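Local structure of 2-polyprenyl-6-methoxyphenol hydroxylase-like FAD-dependent oxidoreductase (Streptomyces sp. NRRL 11266, 6UI5) at residues Pro4-Gly9 against Arg149-Cys154; Ala28-Ile33 against Val113-Ala118; Trp117-Thr122 against Leu137-Gly142. The protein binds flavin-adenine dinucleotide in a Rossmann-type domain and probably belongs to the FAD-dependent aromatic-ring hydroxylase-like oxidoreductases. All blocks are in the same frame, centred on the assembly; numbering follows the deposited sequence.

Contact 1 of 3, residues Pro4-Gly9 against Arg149-Cys154. With FAD (flavin-adenine dinucleotide), chain C.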
loop_
_atom_site.group_PDB
_atom_site.type_symbol
_atom_site.label_atom_id
_atom_site.label_comp_id
_atom_site.label_asym_id
_atom_site.label_seq_id
_atom_site.Cartn_x
_atom_site.Cartn_y
_atom_site.Cartn_z
ATOM N N PRO A 4 -1.076 34.459 -32.141
ATOM C CA PRO A 4 -0.645 33.062 -32.043
ATOM C C PRO A 4 -0.662 32.552 -30.608
ATOM O O PRO A 4 -0.762 33.320 -29.652
ATOM C CB PRO A 4 0.795 33.105 -32.577
ATOM C CG PRO A 4 1.287 34.443 -32.136
ATOM C CD PRO A 4 0.078 35.378 -32.197
ATOM N N VAL A 5 -0.562 31.228 -30.487
ATOM C CA VAL A 5 -0.282 30.541 -29.229
ATOM C C VAL A 5 1.125 29.965 -29.324
ATOM O O VAL A 5 1.435 29.240 -30.280
ATOM C CB VAL A 5 -1.306 29.423 -28.947
ATOM C CG1 VAL A 5 -0.831 28.562 -27.781
ATOM C CG2 VAL A 5 -2.688 30.000 -28.663
ATOM N N VAL A 6 1.980 30.287 -28.349
ATOM C CA VAL A 6 3.372 29.832 -28.366
ATOM C C VAL A 6 3.525 28.595 -27.493
ATOM O O VAL A 6 3.165 28.603 -26.307
ATOM C CB VAL A 6 4.350 30.937 -27.920
ATOM C CG1 VAL A 6 5.775 30.482 -28.169
ATOM C CG2 VAL A 6 4.086 32.200 -28.687
ATOM N N VAL A 7 4.073 27.539 -28.089
ATOM C CA VAL A 7 4.405 26.284 -27.419
ATOM C C VAL A 7 5.918 26.144 -27.418
ATOM O O VAL A 7 6.539 26.132 -28.490
ATOM C CB VAL A 7 3.766 25.098 -28.149
ATOM C CG1 VAL A 7 4.205 23.795 -27.505
ATOM C CG2 VAL A 7 2.249 25.264 -28.170
ATOM N N VAL A 8 6.515 26.003 -26.236
ATOM C CA VAL A 8 7.974 25.985 -26.092
ATOM C C VAL A 8 8.407 24.553 -25.824
ATOM O O VAL A 8 8.140 24.010 -24.745
ATOM C CB VAL A 8 8.463 26.893 -24.951
ATOM C CG1 VAL A 8 9.953 27.171 -25.086
ATOM C CG2 VAL A 8 7.669 28.170 -24.890
ATOM N N GLY A 9 9.131 23.957 -26.767
ATOM C CA GLY A 9 9.642 22.609 -26.580
ATOM C C GLY A 9 8.995 21.602 -27.507
ATOM O O GLY A 9 7.764 21.485 -27.548
ATOM N N ARG A 149 -1.053 34.910 -27.619
ATOM C CA ARG A 149 -2.332 34.771 -26.932
ATOM C C ARG A 149 -2.241 33.917 -25.679
ATOM O O ARG A 149 -2.741 34.299 -24.613
ATOM C CB ARG A 149 -3.351 34.162 -27.896
ATOM C CG ARG A 149 -4.761 34.170 -27.399
ATOM C CD ARG A 149 -5.683 34.338 -28.573
ATOM N NE ARG A 149 -7.074 34.289 -28.164
ATOM C CZ ARG A 149 -8.077 34.459 -29.010
ATOM N NH1 ARG A 149 -7.815 34.694 -30.293
ATOM N NH2 ARG A 149 -9.330 34.397 -28.580
ATOM N N TYR A 150 -1.638 32.746 -25.792
ATOM C CA TYR A 150 -1.330 31.919 -24.640
ATOM C C TYR A 150 0.101 31.435 -24.799
ATOM O O TYR A 150 0.594 31.269 -25.918
ATOM C CB TYR A 150 -2.293 30.722 -24.504
ATOM C CG TYR A 150 -3.710 31.112 -24.175
ATOM C CD1 TYR A 150 -4.060 31.452 -22.879
ATOM C CD2 TYR A 150 -4.709 31.126 -25.152
ATOM C CE1 TYR A 150 -5.337 31.816 -22.559
ATOM C CE2 TYR A 150 -6.025 31.489 -24.834
ATOM C CZ TYR A 150 -6.322 31.837 -23.532
ATOM O OH TYR A 150 -7.590 32.218 -23.158
ATOM N N LEU A 151 0.760 31.206 -23.668
ATOM C CA LEU A 151 2.109 30.662 -23.640
ATOM C C LEU A 151 2.071 29.341 -22.887
ATOM O O LEU A 151 1.719 29.309 -21.707
ATOM C CB LEU A 151 3.087 31.644 -22.982
ATOM C CG LEU A 151 4.420 31.036 -22.557
ATOM C CD1 LEU A 151 5.184 30.525 -23.770
ATOM C CD2 LEU A 151 5.232 32.029 -21.754
ATOM N N VAL A 152 2.431 28.254 -23.564
ATOM C CA VAL A 152 2.497 26.938 -22.934
ATOM C C VAL A 152 3.951 26.505 -22.901
ATOM O O VAL A 152 4.593 26.361 -23.949
ATOM C CB VAL A 152 1.641 25.887 -23.663
ATOM C CG1 VAL A 152 1.620 24.622 -22.849
ATOM C CG2 VAL A 152 0.227 26.408 -23.900
ATOM N N GLY A 153 4.472 26.321 -21.698
ATOM C CA GLY A 153 5.790 25.772 -21.549
ATOM C C GLY A 153 5.764 24.264 -21.534
ATOM O O GLY A 153 5.373 23.661 -20.530
ATOM N N CYS A 154 6.166 23.642 -22.640
ATOM C CA CYS A 154 6.477 22.218 -22.666
ATOM C C CYS A 154 7.992 22.007 -22.773
ATOM O O CYS A 154 8.477 21.137 -23.504
ATOM C CB CYS A 154 5.723 21.538 -23.806
ATOM S SG CYS A 154 3.960 22.045 -23.940
HETATM P PA FAD C . 11.272 16.884 -23.076
HETATM O O1A FAD C . 11.290 15.499 -23.682
HETATM O O2A FAD C . 12.406 16.983 -22.070
HETATM O O5B FAD C . 11.256 18.051 -24.254
HETATM C C5B FAD C . 11.425 19.415 -23.900
HETATM C C4B FAD C . 11.956 20.184 -25.153
HETATM O O4B FAD C . 12.006 21.482 -24.979
HETATM C C3B FAD C . 13.415 19.764 -25.449
HETATM O O3B FAD C . 13.564 19.643 -26.796
HETATM C C2B FAD C . 14.257 20.938 -24.911
HETATM O O2B FAD C . 15.596 20.866 -25.551
HETATM C C1B FAD C . 13.549 21.956 -25.317
HETATM N N9A FAD C . 13.725 23.196 -24.585
HETATM C C8A FAD C . 13.977 23.332 -23.264
HETATM N N7A FAD C . 13.995 24.652 -22.979
HETATM C C5A FAD C . 13.732 25.326 -24.124
HETATM C C6A FAD C . 13.624 26.681 -24.414
HETATM N N6A FAD C . 13.732 27.960 -23.728
HETATM N N1A FAD C . 13.358 27.090 -25.658
HETATM C C2A FAD C . 13.180 26.186 -26.646
HETATM N N3A FAD C . 13.271 24.856 -26.357
HETATM C C4A FAD C . 13.548 24.427 -25.107
HETATM N N1 FAD C . 9.666 7.884 -21.176
HETATM C C2 FAD C . 8.885 6.626 -21.351
HETATM O O2 FAD C . 7.750 6.642 -21.701
HETATM N N3 FAD C . 9.558 5.322 -21.083
HETATM C C4 FAD C . 10.959 5.310 -20.659
HETATM O O4 FAD C . 11.522 4.291 -20.440
HETATM C C4X FAD C . 11.717 6.603 -20.490
HETATM N N5 FAD C . 13.094 6.523 -20.063
HETATM C C5X FAD C . 13.862 7.779 -19.874
HETATM C C6 FAD C . 15.191 7.689 -19.455
HETATM C C7 FAD C . 15.938 8.848 -19.277
HETATM C C7M FAD C . 17.333 8.443 -18.821
HETATM C C8 FAD C . 15.382 10.115 -19.513
HETATM C C8M FAD C . 16.284 11.336 -19.293
HETATM C C9 FAD C . 14.043 10.209 -19.933
HETATM C C9A FAD C . 13.264 9.041 -20.115
HETATM N N10 FAD C . 11.819 9.124 -20.554
HETATM C C10 FAD C . 11.074 7.882 -20.745
HETATM C "C1'" FAD C . 11.235 10.451 -20.834
HETATM C "C2'" FAD C . 9.967 10.897 -20.085
HETATM O "O2'" FAD C . 8.824 10.361 -20.641
HETATM C "C3'" FAD C . 9.770 12.404 -20.241
HETATM O "O3'" FAD C . 8.785 12.776 -19.329
HETATM C "C4'" FAD C . 9.277 12.877 -21.624
HETATM O "O4'" FAD C . 10.130 12.548 -22.683
HETATM C "C5'" FAD C . 9.259 14.405 -21.495
HETATM O "O5'" FAD C . 8.465 14.986 -22.492
HETATM P P FAD C . 8.379 16.630 -22.636
HETATM O O1P FAD C . 8.036 16.975 -24.066
HETATM O O2P FAD C . 7.452 17.296 -21.637
HETATM O O3P FAD C . 9.886 17.166 -22.218
#

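Contact 2 of 3, residues Ala28-Ile33 against Val113-Ala118. With FAD (flavin-adenine dinucleotide), chain C.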
loop_
_atom_site.group_PDB
_atom_site.type_symbol
_atom_site.label_atom_id
_atom_site.label_comp_id
_atom_site.label_asym_id
_atom_site.label_seq_id
_atom_site.Cartn_x
_atom_site.Cartn_y
_atom_site.Cartn_z
ATOM N N ALA A 28 -0.475 28.190 -34.245
ATOM C CA ALA A 28 0.472 27.777 -33.218
ATOM C C ALA A 28 1.910 27.907 -33.708
ATOM O O ALA A 28 2.235 27.574 -34.858
ATOM C CB ALA A 28 0.208 26.347 -32.774
ATOM N N VAL A 29 2.781 28.389 -32.835
ATOM C CA VAL A 29 4.201 28.440 -33.145
ATOM C C VAL A 29 4.928 27.661 -32.063
ATOM O O VAL A 29 4.816 27.980 -30.875
ATOM C CB VAL A 29 4.722 29.876 -33.263
ATOM C CG1 VAL A 29 6.225 29.901 -33.082
ATOM C CG2 VAL A 29 4.327 30.440 -34.615
ATOM N N LEU A 30 5.631 26.619 -32.478
ATOM C CA LEU A 30 6.275 25.671 -31.600
ATOM C C LEU A 30 7.769 25.912 -31.717
ATOM O O LEU A 30 8.308 25.960 -32.826
ATOM C CB LEU A 30 5.896 24.248 -32.005
ATOM C CG LEU A 30 6.642 23.048 -31.469
ATOM C CD1 LEU A 30 6.374 22.936 -30.012
ATOM C CD2 LEU A 30 6.152 21.780 -32.181
ATOM N N VAL A 31 8.415 26.118 -30.578
ATOM C CA VAL A 31 9.806 26.524 -30.507
ATOM C C VAL A 31 10.591 25.416 -29.821
ATOM O O VAL A 31 10.192 24.930 -28.753
ATOM C CB VAL A 31 9.950 27.858 -29.751
ATOM C CG1 VAL A 31 11.358 28.043 -29.302
ATOM C CG2 VAL A 31 9.563 29.004 -30.641
ATOM N N ASP A 32 11.694 25.010 -30.443
ATOM C CA ASP A 32 12.669 24.138 -29.803
ATOM C C ASP A 32 14.049 24.613 -30.227
ATOM O O ASP A 32 14.202 25.261 -31.269
ATOM C CB ASP A 32 12.474 22.665 -30.184
ATOM C CG ASP A 32 13.256 21.711 -29.285
ATOM O OD1 ASP A 32 12.672 21.208 -28.294
ATOM O OD2 ASP A 32 14.450 21.453 -29.575
ATOM N N ILE A 33 15.062 24.293 -29.423
ATOM C CA ILE A 33 16.398 24.783 -29.739
ATOM C C ILE A 33 17.233 23.798 -30.551
ATOM O O ILE A 33 18.185 24.229 -31.209
ATOM C CB ILE A 33 17.150 25.238 -28.466
ATOM C CG1 ILE A 33 16.983 24.266 -27.305
ATOM C CG2 ILE A 33 16.608 26.535 -27.984
ATOM C CD1 ILE A 33 17.799 23.023 -27.420
ATOM N N VAL A 113 1.506 24.001 -38.239
ATOM C CA VAL A 113 2.277 24.586 -37.159
ATOM C C VAL A 113 3.515 25.252 -37.733
ATOM O O VAL A 113 4.215 24.672 -38.569
ATOM C CB VAL A 113 2.671 23.497 -36.154
ATOM C CG1 VAL A 113 3.728 24.032 -35.230
ATOM C CG2 VAL A 113 1.457 23.039 -35.392
ATOM N N ASP A 114 3.788 26.474 -37.300
ATOM C CA ASP A 114 5.085 27.073 -37.599
ATOM C C ASP A 114 6.074 26.478 -36.607
ATOM O O ASP A 114 6.167 26.921 -35.461
ATOM C CB ASP A 114 5.026 28.589 -37.509
ATOM C CG ASP A 114 6.357 29.257 -37.871
ATOM O OD1 ASP A 114 7.274 28.579 -38.398
ATOM O OD2 ASP A 114 6.472 30.473 -37.635
ATOM N N LEU A 115 6.821 25.472 -37.051
ATOM C CA LEU A 115 7.800 24.779 -36.218
ATOM C C LEU A 115 9.190 25.397 -36.432
ATOM O O LEU A 115 9.631 25.560 -37.575
ATOM C CB LEU A 115 7.781 23.285 -36.571
ATOM C CG LEU A 115 8.452 22.251 -35.662
ATOM C CD1 LEU A 115 8.126 20.856 -36.136
ATOM C CD2 LEU A 115 9.979 22.429 -35.638
ATOM N N ARG A 116 9.879 25.733 -35.327
ATOM C CA ARG A 116 11.160 26.462 -35.346
ATOM C C ARG A 116 12.238 25.748 -34.549
ATOM O O ARG A 116 12.403 26.015 -33.356
ATOM C CB ARG A 116 11.012 27.859 -34.800
ATOM C CG ARG A 116 9.801 28.528 -35.260
ATOM C CD ARG A 116 9.955 30.005 -35.183
ATOM N NE ARG A 116 8.816 30.619 -35.832
ATOM C CZ ARG A 116 8.359 31.828 -35.549
ATOM N NH1 ARG A 116 8.945 32.562 -34.619
ATOM N NH2 ARG A 116 7.307 32.297 -36.197
ATOM N N TRP A 117 13.019 24.917 -35.224
ATOM C CA TRP A 117 14.253 24.452 -34.622
ATOM C C TRP A 117 15.210 25.639 -34.374
ATOM O O TRP A 117 15.028 26.744 -34.902
ATOM C CB TRP A 117 14.880 23.384 -35.520
ATOM C CG TRP A 117 13.913 22.296 -35.934
ATOM C CD1 TRP A 117 13.321 22.136 -37.158
ATOM C CD2 TRP A 117 13.433 21.223 -35.119
ATOM N NE1 TRP A 117 12.509 21.025 -37.154
ATOM C CE2 TRP A 117 12.559 20.447 -35.914
ATOM C CE3 TRP A 117 13.658 20.839 -33.793
ATOM C CZ2 TRP A 117 11.906 19.320 -35.420
ATOM C CZ3 TRP A 117 13.006 19.712 -33.305
ATOM C CH2 TRP A 117 12.145 18.967 -34.118
ATOM N N ALA A 118 16.208 25.413 -33.509
ATOM C CA ALA A 118 17.267 26.393 -33.228
ATOM C C ALA A 118 16.710 27.751 -32.795
ATOM O O ALA A 118 17.246 28.805 -33.139
ATOM C CB ALA A 118 18.204 26.560 -34.436
HETATM P PA FAD C . 11.272 16.884 -23.076
HETATM O O1A FAD C . 11.290 15.499 -23.682
HETATM O O2A FAD C . 12.406 16.983 -22.070
HETATM O O5B FAD C . 11.256 18.051 -24.254
HETATM C C5B FAD C . 11.425 19.415 -23.900
HETATM C C4B FAD C . 11.956 20.184 -25.153
HETATM O O4B FAD C . 12.006 21.482 -24.979
HETATM C C3B FAD C . 13.415 19.764 -25.449
HETATM O O3B FAD C . 13.564 19.643 -26.796
HETATM C C2B FAD C . 14.257 20.938 -24.911
HETATM O O2B FAD C . 15.596 20.866 -25.551
HETATM C C1B FAD C . 13.549 21.956 -25.317
HETATM N N9A FAD C . 13.725 23.196 -24.585
HETATM C C8A FAD C . 13.977 23.332 -23.264
HETATM N N7A FAD C . 13.995 24.652 -22.979
HETATM C C5A FAD C . 13.732 25.326 -24.124
HETATM C C6A FAD C . 13.624 26.681 -24.414
HETATM N N6A FAD C . 13.732 27.960 -23.728
HETATM N N1A FAD C . 13.358 27.090 -25.658
HETATM C C2A FAD C . 13.180 26.186 -26.646
HETATM N N3A FAD C . 13.271 24.856 -26.357
HETATM C C4A FAD C . 13.548 24.427 -25.107
HETATM N N1 FAD C . 9.666 7.884 -21.176
HETATM C C2 FAD C . 8.885 6.626 -21.351
HETATM O O2 FAD C . 7.750 6.642 -21.701
HETATM N N3 FAD C . 9.558 5.322 -21.083
HETATM C C4 FAD C . 10.959 5.310 -20.659
HETATM O O4 FAD C . 11.522 4.291 -20.440
HETATM C C4X FAD C . 11.717 6.603 -20.490
HETATM N N5 FAD C . 13.094 6.523 -20.063
HETATM C C5X FAD C . 13.862 7.779 -19.874
HETATM C C6 FAD C . 15.191 7.689 -19.455
HETATM C C7 FAD C . 15.938 8.848 -19.277
HETATM C C7M FAD C . 17.333 8.443 -18.821
HETATM C C8 FAD C . 15.382 10.115 -19.513
HETATM C C8M FAD C . 16.284 11.336 -19.293
HETATM C C9 FAD C . 14.043 10.209 -19.933
HETATM C C9A FAD C . 13.264 9.041 -20.115
HETATM N N10 FAD C . 11.819 9.124 -20.554
HETATM C C10 FAD C . 11.074 7.882 -20.745
HETATM C "C1'" FAD C . 11.235 10.451 -20.834
HETATM C "C2'" FAD C . 9.967 10.897 -20.085
HETATM O "O2'" FAD C . 8.824 10.361 -20.641
HETATM C "C3'" FAD C . 9.770 12.404 -20.241
HETATM O "O3'" FAD C . 8.785 12.776 -19.329
HETATM C "C4'" FAD C . 9.277 12.877 -21.624
HETATM O "O4'" FAD C . 10.130 12.548 -22.683
HETATM C "C5'" FAD C . 9.259 14.405 -21.495
HETATM O "O5'" FAD C . 8.465 14.986 -22.492
HETATM P P FAD C . 8.379 16.630 -22.636
HETATM O O1P FAD C . 8.036 16.975 -24.066
HETATM O O2P FAD C . 7.452 17.296 -21.637
HETATM O O3P FAD C . 9.886 17.166 -22.218
#

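Contact 3 of 3, residues Trp117-Thr122 against Leu137-Gly142. With FAD (flavin-adenine dinucleotide), chain C.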
loop_
_atom_site.group_PDB
_atom_site.type_symbol
_atom_site.label_atom_id
_atom_site.label_comp_id
_atom_site.label_asym_id
_atom_site.label_seq_id
_atom_site.Cartn_x
_atom_site.Cartn_y
_atom_site.Cartn_z
ATOM N N TRP A 117 13.019 24.917 -35.224
ATOM C CA TRP A 117 14.253 24.452 -34.622
ATOM C C TRP A 117 15.210 25.639 -34.374
ATOM O O TRP A 117 15.028 26.744 -34.902
ATOM C CB TRP A 117 14.880 23.384 -35.520
ATOM C CG TRP A 117 13.913 22.296 -35.934
ATOM C CD1 TRP A 117 13.321 22.136 -37.158
ATOM C CD2 TRP A 117 13.433 21.223 -35.119
ATOM N NE1 TRP A 117 12.509 21.025 -37.154
ATOM C CE2 TRP A 117 12.559 20.447 -35.914
ATOM C CE3 TRP A 117 13.658 20.839 -33.793
ATOM C CZ2 TRP A 117 11.906 19.320 -35.420
ATOM C CZ3 TRP A 117 13.006 19.712 -33.305
ATOM C CH2 TRP A 117 12.145 18.967 -34.118
ATOM N N ALA A 118 16.208 25.413 -33.509
ATOM C CA ALA A 118 17.267 26.393 -33.228
ATOM C C ALA A 118 16.710 27.751 -32.795
ATOM O O ALA A 118 17.246 28.805 -33.139
ATOM C CB ALA A 118 18.204 26.560 -34.436
ATOM N N THR A 119 15.628 27.734 -32.030
ATOM C CA THR A 119 15.029 28.962 -31.519
ATOM C C THR A 119 14.802 28.815 -30.017
ATOM O O THR A 119 14.237 27.814 -29.567
ATOM C CB THR A 119 13.719 29.285 -32.257
ATOM O OG1 THR A 119 13.946 29.290 -33.679
ATOM C CG2 THR A 119 13.224 30.647 -31.854
ATOM N N ARG A 120 15.284 29.778 -29.235
ATOM C CA ARG A 120 15.176 29.714 -27.785
ATOM C C ARG A 120 14.238 30.791 -27.270
ATOM O O ARG A 120 14.293 31.943 -27.710
ATOM C CB ARG A 120 16.533 29.876 -27.097
ATOM C CG ARG A 120 16.394 30.117 -25.594
ATOM C CD ARG A 120 17.700 30.505 -24.909
ATOM N NE ARG A 120 18.691 29.441 -25.012
ATOM C CZ ARG A 120 18.659 28.323 -24.295
ATOM N NH1 ARG A 120 19.608 27.411 -24.461
ATOM N NH2 ARG A 120 17.678 28.119 -23.416
ATOM N N LEU A 121 13.397 30.412 -26.321
ATOM C CA LEU A 121 12.599 31.367 -25.573
ATOM C C LEU A 121 13.411 31.844 -24.376
ATOM O O LEU A 121 13.763 31.046 -23.495
ATOM C CB LEU A 121 11.280 30.731 -25.133
ATOM C CG LEU A 121 10.301 31.678 -24.473
ATOM C CD1 LEU A 121 8.954 31.254 -24.914
ATOM C CD2 LEU A 121 10.396 31.572 -22.971
ATOM N N THR A 122 13.710 33.141 -24.342
ATOM C CA THR A 122 14.482 33.704 -23.244
ATOM C C THR A 122 13.625 34.344 -22.165
ATOM O O THR A 122 14.107 34.518 -21.041
ATOM C CB THR A 122 15.458 34.734 -23.786
ATOM O OG1 THR A 122 14.719 35.861 -24.279
ATOM C CG2 THR A 122 16.214 34.118 -24.929
ATOM N N LEU A 137 12.136 35.512 -28.273
ATOM C CA LEU A 137 12.754 34.347 -28.892
ATOM C C LEU A 137 14.134 34.731 -29.400
ATOM O O LEU A 137 14.288 35.793 -30.006
ATOM C CB LEU A 137 11.909 33.826 -30.060
ATOM C CG LEU A 137 10.634 33.021 -29.770
ATOM C CD1 LEU A 137 9.558 33.911 -29.221
ATOM C CD2 LEU A 137 10.139 32.373 -31.035
ATOM N N ALA A 138 15.123 33.855 -29.184
ATOM C CA ALA A 138 16.541 34.143 -29.446
ATOM C C ALA A 138 17.105 33.178 -30.491
ATOM O O ALA A 138 17.657 32.126 -30.153
ATOM C CB ALA A 138 17.376 34.080 -28.143
ATOM N N SER A 139 16.988 33.558 -31.760
ATOM C CA SER A 139 17.641 32.861 -32.855
ATOM C C SER A 139 19.044 33.442 -33.073
ATOM O O SER A 139 19.467 34.392 -32.403
ATOM C CB SER A 139 16.791 32.967 -34.122
ATOM O OG SER A 139 17.193 32.040 -35.120
ATOM N N ASP A 140 19.781 32.855 -34.025
ATOM C CA ASP A 140 21.066 33.422 -34.421
ATOM C C ASP A 140 20.894 34.829 -34.961
ATOM O O ASP A 140 21.703 35.718 -34.668
ATOM C CB ASP A 140 21.743 32.544 -35.473
ATOM C CG ASP A 140 21.713 31.075 -35.119
ATOM O OD1 ASP A 140 20.771 30.642 -34.410
ATOM O OD2 ASP A 140 22.643 30.356 -35.551
ATOM N N ALA A 141 19.835 35.048 -35.746
ATOM C CA ALA A 141 19.616 36.335 -36.397
ATOM C C ALA A 141 19.526 37.466 -35.383
ATOM O O ALA A 141 20.121 38.534 -35.573
ATOM C CB ALA A 141 18.345 36.274 -37.238
ATOM N N GLY A 142 18.782 37.249 -34.301
ATOM C CA GLY A 142 18.640 38.247 -33.260
ATOM C C GLY A 142 17.674 37.836 -32.167
ATOM O O GLY A 142 17.784 36.741 -31.611
HETATM P PA FAD C . 11.272 16.884 -23.076
HETATM O O1A FAD C . 11.290 15.499 -23.682
HETATM O O2A FAD C . 12.406 16.983 -22.070
HETATM O O5B FAD C . 11.256 18.051 -24.254
HETATM C C5B FAD C . 11.425 19.415 -23.900
HETATM C C4B FAD C . 11.956 20.184 -25.153
HETATM O O4B FAD C . 12.006 21.482 -24.979
HETATM C C3B FAD C . 13.415 19.764 -25.449
HETATM O O3B FAD C . 13.564 19.643 -26.796
HETATM C C2B FAD C . 14.257 20.938 -24.911
HETATM O O2B FAD C . 15.596 20.866 -25.551
HETATM C C1B FAD C . 13.549 21.956 -25.317
HETATM N N9A FAD C . 13.725 23.196 -24.585
HETATM C C8A FAD C . 13.977 23.332 -23.264
HETATM N N7A FAD C . 13.995 24.652 -22.979
HETATM C C5A FAD C . 13.732 25.326 -24.124
HETATM C C6A FAD C . 13.624 26.681 -24.414
HETATM N N6A FAD C . 13.732 27.960 -23.728
HETATM N N1A FAD C . 13.358 27.090 -25.658
HETATM C C2A FAD C . 13.180 26.186 -26.646
HETATM N N3A FAD C . 13.271 24.856 -26.357
HETATM C C4A FAD C . 13.548 24.427 -25.107
HETATM N N1 FAD C . 9.666 7.884 -21.176
HETATM C C2 FAD C . 8.885 6.626 -21.351
HETATM O O2 FAD C . 7.750 6.642 -21.701
HETATM N N3 FAD C . 9.558 5.322 -21.083
HETATM C C4 FAD C . 10.959 5.310 -20.659
HETATM O O4 FAD C . 11.522 4.291 -20.440
HETATM C C4X FAD C . 11.717 6.603 -20.490
HETATM N N5 FAD C . 13.094 6.523 -20.063
HETATM C C5X FAD C . 13.862 7.779 -19.874
HETATM C C6 FAD C . 15.191 7.689 -19.455
HETATM C C7 FAD C . 15.938 8.848 -19.277
HETATM C C7M FAD C . 17.333 8.443 -18.821
HETATM C C8 FAD C . 15.382 10.115 -19.513
HETATM C C8M FAD C . 16.284 11.336 -19.293
HETATM C C9 FAD C . 14.043 10.209 -19.933
HETATM C C9A FAD C . 13.264 9.041 -20.115
HETATM N N10 FAD C . 11.819 9.124 -20.554
HETATM C C10 FAD C . 11.074 7.882 -20.745
HETATM C "C1'" FAD C . 11.235 10.451 -20.834
HETATM C "C2'" FAD C . 9.967 10.897 -20.085
HETATM O "O2'" FAD C . 8.824 10.361 -20.641
HETATM C "C3'" FAD C . 9.770 12.404 -20.241
HETATM O "O3'" FAD C . 8.785 12.776 -19.329
HETATM C "C4'" FAD C . 9.277 12.877 -21.624
HETATM O "O4'" FAD C . 10.130 12.548 -22.683
HETATM C "C5'" FAD C . 9.259 14.405 -21.495
HETATM O "O5'" FAD C . 8.465 14.986 -22.492
HETATM P P FAD C . 8.379 16.630 -22.636
HETATM O O1P FAD C . 8.036 16.975 -24.066
HETATM O O2P FAD C . 7.452 17.296 -21.637
HETATM O O3P FAD C . 9.886 17.166 -22.218
#

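Contact 1 of 3, residues Pro4-Gly9 against Arg149-Cys154
Strands 5-8 and 150-153 run parallel, 11° apart, as neighbours in the five-stranded parallel sheet of a Rossmann-type FAD-binding domain. On the face carrying V6, V8 and L151, the closest side-chain approach is an oblique crossing: L151, with CG anti to the backbone N, brings its CD1 to 3.6 Å from CG2 of V8. The same V8 presents its other branch to the cofactor, CG1 lying 3.5 Å from FAD N1A, so CG1 anti to the backbone N serves the adenine while CG2 serves the neighbouring strand. On the opposite face V5 CG1 crosses obliquely over Y150 CB at 4.2 Å; the Y150 ring itself leads away, toward helix 295-316 and a cation-pi contact with R278. Backbone bonds set the register, the straightest being V152 N to V6 O (2.9 Å, 176° at the hydrogen). G9 has a positive phi, and a side chain there would run into C154 O and the carbonyl O of V8; it is the first glycine of what fits a GxGxxG pattern. Beyond the strand end, C154 SG sits beside its own backbone N, 4.0 Å from V7 CG1, while G9 CA comes within 3.1 Å of FAD O4B.

Contact 2 of 3, residues Ala28-Ile33 against Val113-Ala118
This is a parallel strand pairing at one border of the Rossmann-type sheet: strand 114-116 is outermost within the chain and lies against strand 28-31, the axes approaching to 4.8 Å at 13°. Four backbone bonds hold the pair, D114 N to A28 O, L30 N to D114 O, R116 N to L30 O and D32 N to R116 O. The last is straight at the hydrogen (175°), although its donor stands above the carbonyl plane.

On the face of V29, D114 and R116, apolar and charged groups interlock. V29 CG2 lies alongside D114, 3.5 Å from its CB, while V29 CG1 sits over the centre of one face of the R116 guanidinium, 3.8 Å above the plane. R116 runs extended from CG to NE and forms a side-on salt bridge with D114, NE and NH2 both reaching OD2, which lies in the guanidinium plane but is met from above the carboxylate plane. R116 NH2 to D114 OD2 is very short at 2.5 Å; the paired charges probably favour an ionised D114. On the other face L30 and L115 lie side by side, L30 CD2 4.2 Å from L115 CG.

Past the strand end, D32 turns CG anti to its backbone N, and OD1 accepts a hydrogen bond from FAD O3B, modelled very short at 2.3 Å; an acidic residue here is expected of a Rossmann dinucleotide site. A10 N also binds OD1, and H34 N holds OD2. Helix 12-22 packs on L30 and V113, helix 97-110 on L115 and W117, and L137 of strand 133-138 on V31 and R116.

Contact 3 of 3, residues Trp117-Thr122 against Leu137-Gly142
T119 and L137 form the close-packed inner part: CG2 of T119, anti to its backbone N, crosses L137 obliquely and meets CD2 at 3.6 Å. T119 OG1 instead turns back to W117 O. A second close point is T122 CG2 against A138 CB, 3.4 Å. Between them A138 N donates to R120 O at 2.6 Å, in the carbonyl plane, whereas the return bond from R120 N to A138 O is long and weak at 3.5 Å. The pairing belongs to the beta hairpin of strands 120-126 and 133-138, the first two of a three-stranded antiparallel sheet. Its first strand also edges the adenine: L121 N points at FAD N1A, nearly straight (174°) but weak at 3.4 Å, and FAD N6A gives a weak bond to L121 O. The R120 chain, bent at chi3 (-62°), leads from A138 to the adenine, its CG 3.9 Å from FAD N6A. Toward S139 and D140, the loose and exposed end, S139 OG stays 3.8 Å from A118 O.

Contacts 1 and 2 are joined within a single sheet, because strands 5-8 and 28-31 are neighbours: V7 O lies 2.8 Å from V31 N and G9 N 2.5 Å from V31 O, both probable hydrogen bonds, and the two centres are about 10 Å apart. Contact 3 belongs to a separate antiparallel sheet, yet follows contact 2 along the chain, shares W117 and A118 with it and is centred about 10 Å from it. D32 O and T119 N, 3.0 Å apart, probably bond the two. Contact 1, centred about 14 Å from contact 3, meets it where V8 CG2 approaches L121 CD1 at 3.3 Å. All three converge on the adenosine part of FAD, contacts 1 and 2 touching both ribose and adenine, contact 3 the adenine.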